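Terminal oxygenase component of carbazole (Janthinobacterium sp., PDB 7BUG) catalyses, as the terminal oxygenase of carbazole 1,9a-dioxygenase, the angular dioxygenation of carbazole, using a Rieske [2Fe-2S] cluster and a mononuclear iron. Local coordinates at residues K47-N52 and I135-G140; P150-D155 and V269-P274; I167-R172 and N292-F297; S190-D195 and P323-G328. One frame throughout, in Å; residues are numbered along the deposited sequence. Where two conformers were deposited one is given.

Interaction 1. Residues K47-N52 and I135-G140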
# COMPACT_ATOMS: atom_id res chain seq x y z
N LYS A 47 20.37 -3.85 0.09
CA LYS A 47 19.97 -2.57 -0.51
C LYS A 47 20.63 -1.44 0.29
O LYS A 47 20.50 -1.39 1.52
CB LYS A 47 18.45 -2.48 -0.57
CG LYS A 47 18.01 -1.20 -1.27
CD LYS A 47 16.49 -1.04 -1.34
CE LYS A 47 15.95 -1.79 -2.53
NZ LYS A 47 14.49 -1.60 -2.60
N LEU A 48 21.31 -0.53 -0.42
CA LEU A 48 22.06 0.58 0.17
C LEU A 48 21.76 1.85 -0.63
O LEU A 48 21.91 1.83 -1.87
CB LEU A 48 23.54 0.25 0.14
CG LEU A 48 24.47 1.32 0.67
CD1 LEU A 48 24.16 1.72 2.09
CD2 LEU A 48 25.93 0.91 0.53
N LEU A 49 21.28 2.89 0.05
CA LEU A 49 20.94 4.16 -0.64
C LEU A 49 19.93 3.88 -1.76
O LEU A 49 19.94 4.56 -2.79
CB LEU A 49 22.21 4.86 -1.15
CG LEU A 49 22.87 5.85 -0.21
CD1 LEU A 49 23.19 5.30 1.15
CD2 LEU A 49 24.10 6.47 -0.87
N GLY A 50 19.08 2.88 -1.58
CA GLY A 50 18.01 2.51 -2.51
C GLY A 50 18.43 1.59 -3.61
O GLY A 50 17.56 1.11 -4.40
N GLU A 51 19.71 1.26 -3.70
CA GLU A 51 20.25 0.42 -4.78
C GLU A 51 20.48 -1.01 -4.27
O GLU A 51 21.12 -1.23 -3.20
CB GLU A 51 21.63 0.93 -5.24
CG GLU A 51 21.64 2.39 -5.67
CD GLU A 51 22.89 2.88 -6.37
OE1 GLU A 51 23.64 2.04 -6.87
OE2 GLU A 51 23.06 4.11 -6.46
N ASN A 52 20.03 -1.97 -5.07
CA ASN A 52 20.23 -3.40 -4.74
C ASN A 52 21.65 -3.76 -5.19
O ASN A 52 21.99 -3.54 -6.37
CB ASN A 52 19.25 -4.36 -5.45
CG ASN A 52 17.84 -4.18 -4.93
OD1 ASN A 52 17.63 -4.20 -3.72
ND2 ASN A 52 16.90 -3.97 -5.83
N ILE A 135 31.03 -0.39 2.03
CA ILE A 135 30.87 -0.15 0.58
C ILE A 135 30.95 1.36 0.34
O ILE A 135 30.30 2.09 1.09
CB ILE A 135 29.53 -0.74 0.08
CG1 ILE A 135 29.53 -2.25 0.29
CG2 ILE A 135 29.24 -0.35 -1.36
CD1 ILE A 135 28.24 -2.90 -0.04
N TYR A 136 31.72 1.76 -0.65
CA TYR A 136 31.76 3.17 -1.09
C TYR A 136 30.65 3.35 -2.09
O TYR A 136 30.80 2.90 -3.23
CB TYR A 136 33.11 3.50 -1.68
CG TYR A 136 33.17 4.96 -2.07
CD1 TYR A 136 33.23 5.94 -1.11
CD2 TYR A 136 33.13 5.34 -3.41
CE1 TYR A 136 33.30 7.27 -1.46
CE2 TYR A 136 33.23 6.67 -3.76
CZ TYR A 136 33.33 7.64 -2.78
OH TYR A 136 33.42 8.95 -3.18
N LEU A 137 29.49 3.84 -1.66
CA LEU A 137 28.34 4.03 -2.57
C LEU A 137 28.54 5.38 -3.27
O LEU A 137 28.01 6.37 -2.84
CB LEU A 137 27.02 3.93 -1.82
CG LEU A 137 25.78 3.56 -2.62
CD1 LEU A 137 25.46 4.54 -3.74
CD2 LEU A 137 25.87 2.15 -3.18
N GLY A 138 29.36 5.34 -4.29
CA GLY A 138 29.76 6.55 -5.02
C GLY A 138 30.52 6.20 -6.25
O GLY A 138 30.84 5.04 -6.51
N ASP A 139 30.91 7.25 -6.94
CA ASP A 139 31.46 7.20 -8.30
C ASP A 139 32.90 7.69 -8.22
O ASP A 139 33.21 8.48 -7.32
CB ASP A 139 30.67 8.14 -9.20
CG ASP A 139 29.19 7.82 -9.10
OD1 ASP A 139 28.85 6.60 -9.31
OD2 ASP A 139 28.43 8.76 -8.71
N GLY A 140 33.77 7.13 -9.03
CA GLY A 140 35.17 7.59 -9.06
C GLY A 140 36.00 7.01 -7.93
O GLY A 140 35.56 6.06 -7.24
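L49 and L137 bring the two backbones closest, yet their CA atoms stay 7.6 Å apart, and the gap is filled by side chains. On one side is a two-residue beta hairpin of the Rieske domain: a type I' turn from L48 to E51, closed by paired backbone bonds between L48 and E51, links strands 44-48 and 51-58. Strand 132-137 belongs to the same antiparallel sheet but is not next to the hairpin in it. L48 also touches Y30 and V32 of strand 28-32, at the other margin, so the sheet must curl enough to bring its two outermost strands into side-chain contact.

L137 carries most of the contact. Its CG is anti to the backbone N (chi1 -157°), and the two methyls beyond it divide their partners. CD1 meets L49 CD2 at 3.7 Å, whereas CD2 meets L48 CD2 at 3.9 Å. L137 runs opposite to each hairpin leucine as they slide past one another.

E51 brings a buried carboxylate to the edge of this apolar cluster. Its OE2 reaches L137 CD1 at 3.7 Å, but its charge is answered by other residues: R26 forms a salt bridge to OE2, while K66 and Y124 hold OE1. On the L48 side of the contact, L48 CD2 lies 4.0 Å from both I135 CB and I135 CG2.

Interaction 2. Residues P150-D155 and V269-P274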
# COMPACT_ATOMS: atom_id res chain seq x y z
N PRO A 150 34.56 7.55 12.61
CA PRO A 150 34.87 8.46 13.70
C PRO A 150 36.31 8.27 14.11
O PRO A 150 36.89 7.20 13.92
CB PRO A 150 33.95 7.99 14.84
CG PRO A 150 32.87 7.26 14.11
CD PRO A 150 33.54 6.54 12.95
N PRO A 151 36.89 9.27 14.79
CA PRO A 151 38.24 9.09 15.34
C PRO A 151 38.30 7.85 16.26
O PRO A 151 37.34 7.58 16.99
CB PRO A 151 38.49 10.38 16.14
CG PRO A 151 37.48 11.38 15.65
CD PRO A 151 36.30 10.56 15.14
N ASN A 152 39.44 7.14 16.20
CA ASN A 152 39.84 5.97 17.03
C ASN A 152 39.22 4.67 16.50
O ASN A 152 39.65 3.62 16.92
CB ASN A 152 39.62 6.20 18.54
CG ASN A 152 40.36 7.44 19.02
OD1 ASN A 152 39.78 8.51 19.13
ND2 ASN A 152 41.68 7.33 19.18
N PHE A 153 38.20 4.71 15.64
CA PHE A 153 37.56 3.47 15.16
C PHE A 153 38.60 2.57 14.50
O PHE A 153 38.56 1.34 14.72
CB PHE A 153 36.43 3.77 14.20
CG PHE A 153 35.74 2.53 13.68
CD1 PHE A 153 34.83 1.87 14.49
CD2 PHE A 153 36.02 2.00 12.43
CE1 PHE A 153 34.19 0.72 14.05
CE2 PHE A 153 35.40 0.84 12.00
CZ PHE A 153 34.45 0.23 12.80
N LEU A 154 39.53 3.16 13.74
CA LEU A 154 40.56 2.37 13.00
C LEU A 154 41.89 2.26 13.78
O LEU A 154 42.87 1.77 13.19
CB LEU A 154 40.77 3.02 11.63
CG LEU A 154 39.56 3.01 10.71
CD1 LEU A 154 39.85 3.81 9.44
CD2 LEU A 154 39.12 1.60 10.36
N ASP A 155 41.96 2.66 15.04
CA ASP A 155 43.21 2.48 15.84
C ASP A 155 43.66 1.02 15.72
O ASP A 155 42.82 0.14 15.89
CB ASP A 155 43.03 2.92 17.29
CG ASP A 155 43.01 4.43 17.43
OD1 ASP A 155 43.19 5.10 16.40
OD2 ASP A 155 42.77 4.91 18.57
N VAL A 269 27.32 8.63 11.62
CA VAL A 269 27.89 7.68 12.58
C VAL A 269 28.18 8.45 13.86
O VAL A 269 28.83 9.52 13.84
CB VAL A 269 29.12 6.90 12.08
CG1 VAL A 269 30.16 7.79 11.48
CG2 VAL A 269 29.74 6.09 13.17
N LEU A 270 27.66 7.90 14.96
CA LEU A 270 27.78 8.46 16.32
C LEU A 270 28.93 7.76 17.04
O LEU A 270 29.08 6.52 16.98
CB LEU A 270 26.47 8.22 17.06
CG LEU A 270 26.33 8.85 18.45
CD1 LEU A 270 26.03 10.34 18.33
CD2 LEU A 270 25.24 8.16 19.25
N LYS A 271 29.70 8.54 17.79
CA LYS A 271 30.72 8.04 18.73
C LYS A 271 30.38 8.53 20.13
O LYS A 271 30.19 9.74 20.33
CB LYS A 271 32.10 8.54 18.31
CG LYS A 271 33.20 8.11 19.27
CD LYS A 271 34.56 8.62 18.87
CE LYS A 271 35.59 8.40 19.94
NZ LYS A 271 36.93 8.86 19.53
N VAL A 272 30.31 7.58 21.06
CA VAL A 272 30.05 7.91 22.48
C VAL A 272 31.17 7.29 23.31
O VAL A 272 31.37 6.07 23.25
CB VAL A 272 28.69 7.40 22.96
CG1 VAL A 272 28.43 7.82 24.41
CG2 VAL A 272 27.56 7.80 22.05
N ASN A 273 31.89 8.15 24.00
CA ASN A 273 33.13 7.76 24.70
C ASN A 273 33.14 8.33 26.11
O ASN A 273 33.05 9.55 26.25
CB ASN A 273 34.36 8.33 24.00
CG ASN A 273 35.63 7.82 24.62
OD1 ASN A 273 35.67 6.73 25.18
ND2 ASN A 273 36.68 8.60 24.51
N PRO A 274 33.26 7.50 27.16
CA PRO A 274 33.18 6.05 27.07
C PRO A 274 31.71 5.60 27.15
O PRO A 274 30.87 6.31 27.63
CB PRO A 274 34.02 5.60 28.29
CG PRO A 274 33.79 6.66 29.31
CD PRO A 274 33.54 7.94 28.54
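P150 and V269 reach toward each other tip to tip, ring carbons CG and CD against the two valine methyls. P150 CG lies 3.5 Å from V269 CG2, tighter than ordinary carbon contact, with V269 CG1 at 3.8 Å from the same CG. K271, two residues further along the strand and on the same side as V269, takes a different course. Its CG is anti to the backbone N (chi1 177°) and the rest of the chain is extended. The chain thus passes P150, with CB 4.0 Å from P150 CB, before its ammonium arrives among the loop's oxygens.

Strand 269-273 is a central member of the antiparallel sheet of the catalytic domain, whose family belongs to the Bet v 1-like clan. The loop packed on it leads into strand 158-167, at the sheet's margin, and W265 of the next strand also touches P150 and P151.

K271 NZ donates to P151 O at 2.9 Å, coming from well above the carbonyl plane (57° out of it). That carbonyl lies within a type II turn from P150 to F153, where N152 takes the positive-phi position. N152 OD1 is also 2.9 Å from K271 NZ, and the side chains of N152 and K271 cross obliquely. On the amide's nitrogen side, N152 ND2 donates nearly straight (168°) to the syn side of D155 OD2 at 2.7 Å.

Interaction 3. Residues I167-R172 and N292-F297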
# COMPACT_ATOMS: atom_id res chain seq x y z
N ILE A 167 15.85 -1.43 10.54
CA ILE A 167 14.90 -0.64 11.33
C ILE A 167 14.04 0.17 10.37
O ILE A 167 14.59 0.83 9.49
CB ILE A 167 15.58 0.26 12.37
CG1 ILE A 167 16.50 -0.52 13.32
CG2 ILE A 167 14.56 1.09 13.14
CD1 ILE A 167 15.85 -1.64 14.06
N LYS A 168 12.73 0.19 10.60
CA LYS A 168 11.81 0.92 9.70
C LYS A 168 11.65 2.38 10.14
O LYS A 168 10.58 2.81 10.64
CB LYS A 168 10.46 0.18 9.66
CG LYS A 168 10.57 -1.22 9.09
CD LYS A 168 9.32 -2.06 9.26
CE LYS A 168 9.65 -3.54 9.35
NZ LYS A 168 8.42 -4.35 9.53
N SER A 169 12.71 3.18 10.01
CA SER A 169 12.59 4.64 10.02
C SER A 169 13.60 5.16 9.02
O SER A 169 14.61 4.48 8.71
CB SER A 169 12.81 5.28 11.34
OG SER A 169 14.20 5.49 11.63
N ASN A 170 13.34 6.35 8.53
CA ASN A 170 14.37 7.05 7.73
C ASN A 170 15.63 7.18 8.58
O ASN A 170 15.57 7.43 9.80
CB ASN A 170 13.84 8.41 7.28
CG ASN A 170 14.79 9.19 6.42
OD1 ASN A 170 15.59 9.98 6.93
ND2 ASN A 170 14.77 8.86 5.15
N TRP A 171 16.79 7.15 7.93
CA TRP A 171 18.10 7.23 8.58
C TRP A 171 18.24 8.51 9.39
O TRP A 171 18.96 8.47 10.38
CB TRP A 171 19.25 7.10 7.52
CG TRP A 171 19.38 8.29 6.62
CD1 TRP A 171 18.61 8.65 5.56
CD2 TRP A 171 20.37 9.32 6.74
NE1 TRP A 171 19.06 9.84 5.01
CE2 TRP A 171 20.14 10.26 5.72
CE3 TRP A 171 21.43 9.49 7.63
CZ2 TRP A 171 20.98 11.38 5.55
CZ3 TRP A 171 22.23 10.61 7.49
CH2 TRP A 171 21.99 11.53 6.46
N ARG A 172 17.72 9.64 8.94
CA ARG A 172 17.95 10.91 9.66
C ARG A 172 17.24 10.92 11.02
O ARG A 172 17.75 11.54 11.97
CB ARG A 172 17.44 12.05 8.79
CG ARG A 172 18.30 12.16 7.53
CD ARG A 172 17.64 13.08 6.51
NE ARG A 172 16.33 12.60 6.09
CZ ARG A 172 15.50 13.21 5.30
NH1 ARG A 172 15.82 14.40 4.79
NH2 ARG A 172 14.33 12.68 5.03
N ASN A 292 12.55 4.81 3.80
CA ASN A 292 11.76 4.40 4.99
C ASN A 292 12.56 3.54 5.98
O ASN A 292 11.99 3.15 7.01
CB ASN A 292 10.57 3.55 4.51
CG ASN A 292 9.71 4.25 3.50
OD1 ASN A 292 9.41 5.43 3.66
ND2 ASN A 292 9.44 3.56 2.40
N THR A 293 13.81 3.16 5.69
CA THR A 293 14.48 2.02 6.35
C THR A 293 15.99 2.34 6.50
O THR A 293 16.55 2.99 5.64
CB THR A 293 14.31 0.74 5.50
OG1 THR A 293 12.99 0.74 4.93
CG2 THR A 293 14.51 -0.48 6.36
N HIS A 294 16.59 1.87 7.57
CA HIS A 294 18.04 2.00 7.80
C HIS A 294 18.58 0.70 8.36
O HIS A 294 17.88 -0.04 9.08
CB HIS A 294 18.44 3.21 8.63
CG HIS A 294 18.00 3.20 10.05
ND1 HIS A 294 16.68 3.58 10.40
CD2 HIS A 294 18.65 2.97 11.20
CE1 HIS A 294 16.57 3.50 11.70
NE2 HIS A 294 17.72 3.13 12.23
N TYR A 295 19.86 0.49 8.15
CA TYR A 295 20.62 -0.45 9.02
C TYR A 295 21.07 0.29 10.28
O TYR A 295 21.59 1.39 10.22
CB TYR A 295 21.90 -0.99 8.39
CG TYR A 295 21.75 -1.91 7.23
CD1 TYR A 295 21.34 -3.20 7.47
CD2 TYR A 295 22.05 -1.53 5.92
CE1 TYR A 295 21.18 -4.09 6.44
CE2 TYR A 295 21.89 -2.41 4.87
CZ TYR A 295 21.50 -3.71 5.15
OH TYR A 295 21.31 -4.66 4.19
N TYR A 296 20.80 -0.27 11.44
CA TYR A 296 21.31 0.24 12.73
C TYR A 296 22.51 -0.62 13.04
O TYR A 296 22.40 -1.80 13.51
CB TYR A 296 20.19 0.20 13.77
CG TYR A 296 20.64 0.64 15.13
CD1 TYR A 296 21.52 1.68 15.34
CD2 TYR A 296 20.07 0.07 16.27
CE1 TYR A 296 21.90 2.10 16.60
CE2 TYR A 296 20.39 0.52 17.54
CZ TYR A 296 21.33 1.51 17.73
OH TYR A 296 21.75 1.94 18.99
N PHE A 297 23.67 -0.10 12.66
CA PHE A 297 24.92 -0.87 12.64
C PHE A 297 25.71 -0.46 13.88
O PHE A 297 26.30 0.64 13.93
CB PHE A 297 25.67 -0.65 11.32
CG PHE A 297 26.86 -1.56 11.12
CD1 PHE A 297 28.10 -1.28 11.63
CD2 PHE A 297 26.73 -2.65 10.31
CE1 PHE A 297 29.17 -2.13 11.39
CE2 PHE A 297 27.79 -3.53 10.06
CZ PHE A 297 29.01 -3.24 10.60
O HOH W 1 16.73 5.76 5.38
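I167 O is gripped from two sequence neighbourhoods: H294 N donates to it at 3.0 Å, T293 CA makes a CA-H...O contact at 3.4 Å, and S169 N adds a weak bond from its own segment. The reciprocal bond, I167 N to H294 O at 2.9 Å, completes an antiparallel hydrogen-bonded pair.

The H294 side chain extends this pairing beyond the strand. Its CG sits between the backbone N and the carbonyl carbon (chi1 66°), and the imidazole lies alongside I167. I167 CB is over one ring face, 3.8 Å from the centroid, a CH-pi contact. At the ring's edge, ND1 donates to S169 O at 2.8 Å in an almost linear bond (175°), with the oxygen in the ring plane, although the donor stands above the S169 carbonyl plane. I167 CG1 also packs on CB of Y296, a residue whose OH is hydrogen-bonded to E284.

Past S169 the chain leaves the sheet. A water accepts from W171 N and donates to T293 O at 2.8 Å, while N170 OD1 accepts from R172 N and R172 NE on opposite faces of its amide plane.

This is a strand-to-helix junction: an edge strand of the catalytic sheet ends, an asparagine N-cap starts helix 171-179, and Y296 on the partner strand comes within about 5 Å, side chain to side chain, of the iron ligand D333.

Interaction 4. Residues S190-D195 and P323-G328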
# COMPACT_ATOMS: atom_id res chain seq x y z
N SER A 190 16.34 1.97 31.93
CA SER A 190 17.12 0.88 31.29
C SER A 190 17.77 -0.02 32.34
O SER A 190 18.30 0.52 33.28
CB SER A 190 18.19 1.40 30.36
OG SER A 190 18.91 0.29 29.82
N ILE A 191 17.79 -1.32 32.09
CA ILE A 191 18.50 -2.36 32.89
C ILE A 191 19.98 -1.96 32.96
O ILE A 191 20.58 -2.15 34.04
CB ILE A 191 18.31 -3.76 32.27
CG1 ILE A 191 18.97 -4.85 33.12
CG2 ILE A 191 18.82 -3.80 30.83
CD1 ILE A 191 18.20 -5.20 34.38
N LEU A 192 20.54 -1.38 31.87
CA LEU A 192 22.00 -1.05 31.83
C LEU A 192 22.28 -0.01 32.92
O LEU A 192 23.27 -0.14 33.65
CB LEU A 192 22.42 -0.53 30.44
CG LEU A 192 23.82 0.10 30.36
CD1 LEU A 192 24.89 -0.96 30.53
CD2 LEU A 192 24.04 0.82 29.03
N VAL A 193 21.44 1.01 33.02
CA VAL A 193 21.62 2.16 33.94
C VAL A 193 21.60 1.58 35.39
O VAL A 193 22.45 1.99 36.21
CB VAL A 193 20.54 3.23 33.68
CG1 VAL A 193 20.51 4.29 34.75
CG2 VAL A 193 20.70 3.89 32.30
N LYS A 194 20.73 0.61 35.66
CA LYS A 194 20.62 0.01 37.02
C LYS A 194 21.79 -0.96 37.27
O LYS A 194 22.52 -0.75 38.22
CB LYS A 194 19.29 -0.74 37.21
CG LYS A 194 18.06 -0.07 36.61
CD LYS A 194 16.75 -0.79 36.95
CE LYS A 194 15.54 -0.16 36.28
NZ LYS A 194 15.23 1.17 36.86
N ASP A 195 21.93 -1.99 36.45
CA ASP A 195 22.90 -3.09 36.67
C ASP A 195 24.34 -2.66 36.40
O ASP A 195 25.23 -3.42 36.86
CB ASP A 195 22.58 -4.31 35.82
CG ASP A 195 21.32 -5.04 36.23
OD1 ASP A 195 20.65 -4.55 37.16
OD2 ASP A 195 21.01 -6.06 35.58
N PRO A 323 23.73 -7.94 25.29
CA PRO A 323 22.34 -8.03 25.77
C PRO A 323 21.96 -6.84 26.66
O PRO A 323 20.81 -6.42 26.59
CB PRO A 323 22.28 -9.39 26.51
CG PRO A 323 23.70 -9.67 26.88
CD PRO A 323 24.56 -9.05 25.78
N MET A 324 22.87 -6.31 27.47
CA MET A 324 22.51 -5.29 28.49
C MET A 324 22.43 -3.91 27.83
O MET A 324 21.58 -3.09 28.23
CB MET A 324 23.53 -5.24 29.61
CG MET A 324 23.00 -4.55 30.82
SD MET A 324 24.24 -4.61 32.15
CE MET A 324 23.79 -3.19 33.12
N ALA A 325 23.33 -3.63 26.90
CA ALA A 325 23.55 -2.27 26.36
C ALA A 325 23.02 -2.21 24.92
O ALA A 325 22.08 -1.42 24.68
CB ALA A 325 25.03 -1.94 26.43
N LEU A 326 23.65 -2.94 23.98
CA LEU A 326 23.25 -2.89 22.55
C LEU A 326 21.78 -3.23 22.41
O LEU A 326 21.09 -2.60 21.62
CB LEU A 326 24.12 -3.77 21.67
CG LEU A 326 25.59 -3.36 21.60
CD1 LEU A 326 26.27 -4.08 20.43
CD2 LEU A 326 25.75 -1.86 21.48
N GLU A 327 21.28 -4.17 23.22
CA GLU A 327 19.84 -4.51 23.18
C GLU A 327 19.11 -3.77 24.29
O GLU A 327 18.25 -2.94 23.99
CB GLU A 327 19.69 -6.03 23.22
CG GLU A 327 20.14 -6.67 21.95
CD GLU A 327 20.41 -8.17 21.98
OE1 GLU A 327 20.20 -8.78 23.03
OE2 GLU A 327 20.83 -8.71 20.95
N GLY A 328 19.48 -4.00 25.56
CA GLY A 328 18.71 -3.54 26.74
C GLY A 328 18.74 -2.04 26.98
O GLY A 328 17.92 -1.52 27.77
O HOH W 2 16.26 -2.02 29.78
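S190 holds its OG anti to the backbone N (chi1 178°), which places it within bonding distance of G328 O; M324 holds its CG likewise anti (chi1 -162°), and the extended chain beyond CG brings its end up to L192. The two helices here run roughly antiparallel: the axes of 191-195 and 323-327 pass 9.1 Å apart at 142° between their directions.

The side chains of L192 and M324 cross at about a right angle, M324 SD lying 4.0 Å from L192 CD1. The methyl CE is modelled too close to backbone and D195 carbons, so its exact place is doubtful. L192's other branch, CD2, meets A325 CB at 3.9 Å, and I191 CG2 lies 4.2 Å from M324 CG.

S190 is the N-cap of helix 191-195: its OG accepts from L192 N at 3.1 Å and donates to G328 O at 2.9 Å. A water repeats the link, accepting from I191 N and donating to G328 O at 2.7 Å. G328 was deposited in two conformers, and these bonds belong to one of them. Beside this cap, S190 lies about 5 Å, side chain to side chain, from the iron ligand H187. In that conformer the G328 carbonyl is probably polarised by its two donors, S190 OG and the water, each of which accepts from an amide in the first turn of helix 191-195.

In the fold
Interaction 1 is led by leucines and isoleucine, with one buried carboxylate beside them; all its touching residues are buried, and it lies in the Rieske half, away from the annotated sites. The other three lie in the catalytic domain, where interactions 2 and 3 reach the same sheet: buried interaction 2 puts a loop on an inner strand through prolines and an ammonium, while interaction 3, nearest the chain centre yet only partly buried, pairs an edge strand by backbone bonds. Interaction 4 is helix on helix, farthest from the centre and partly exposed, with a water in its polar link. Interactions 3 and 4 both approach iron ligands, and strand 293-303 leads into helix 307-327. Interaction 1 meets interaction 3 where K47 O packs on Y295 CE2.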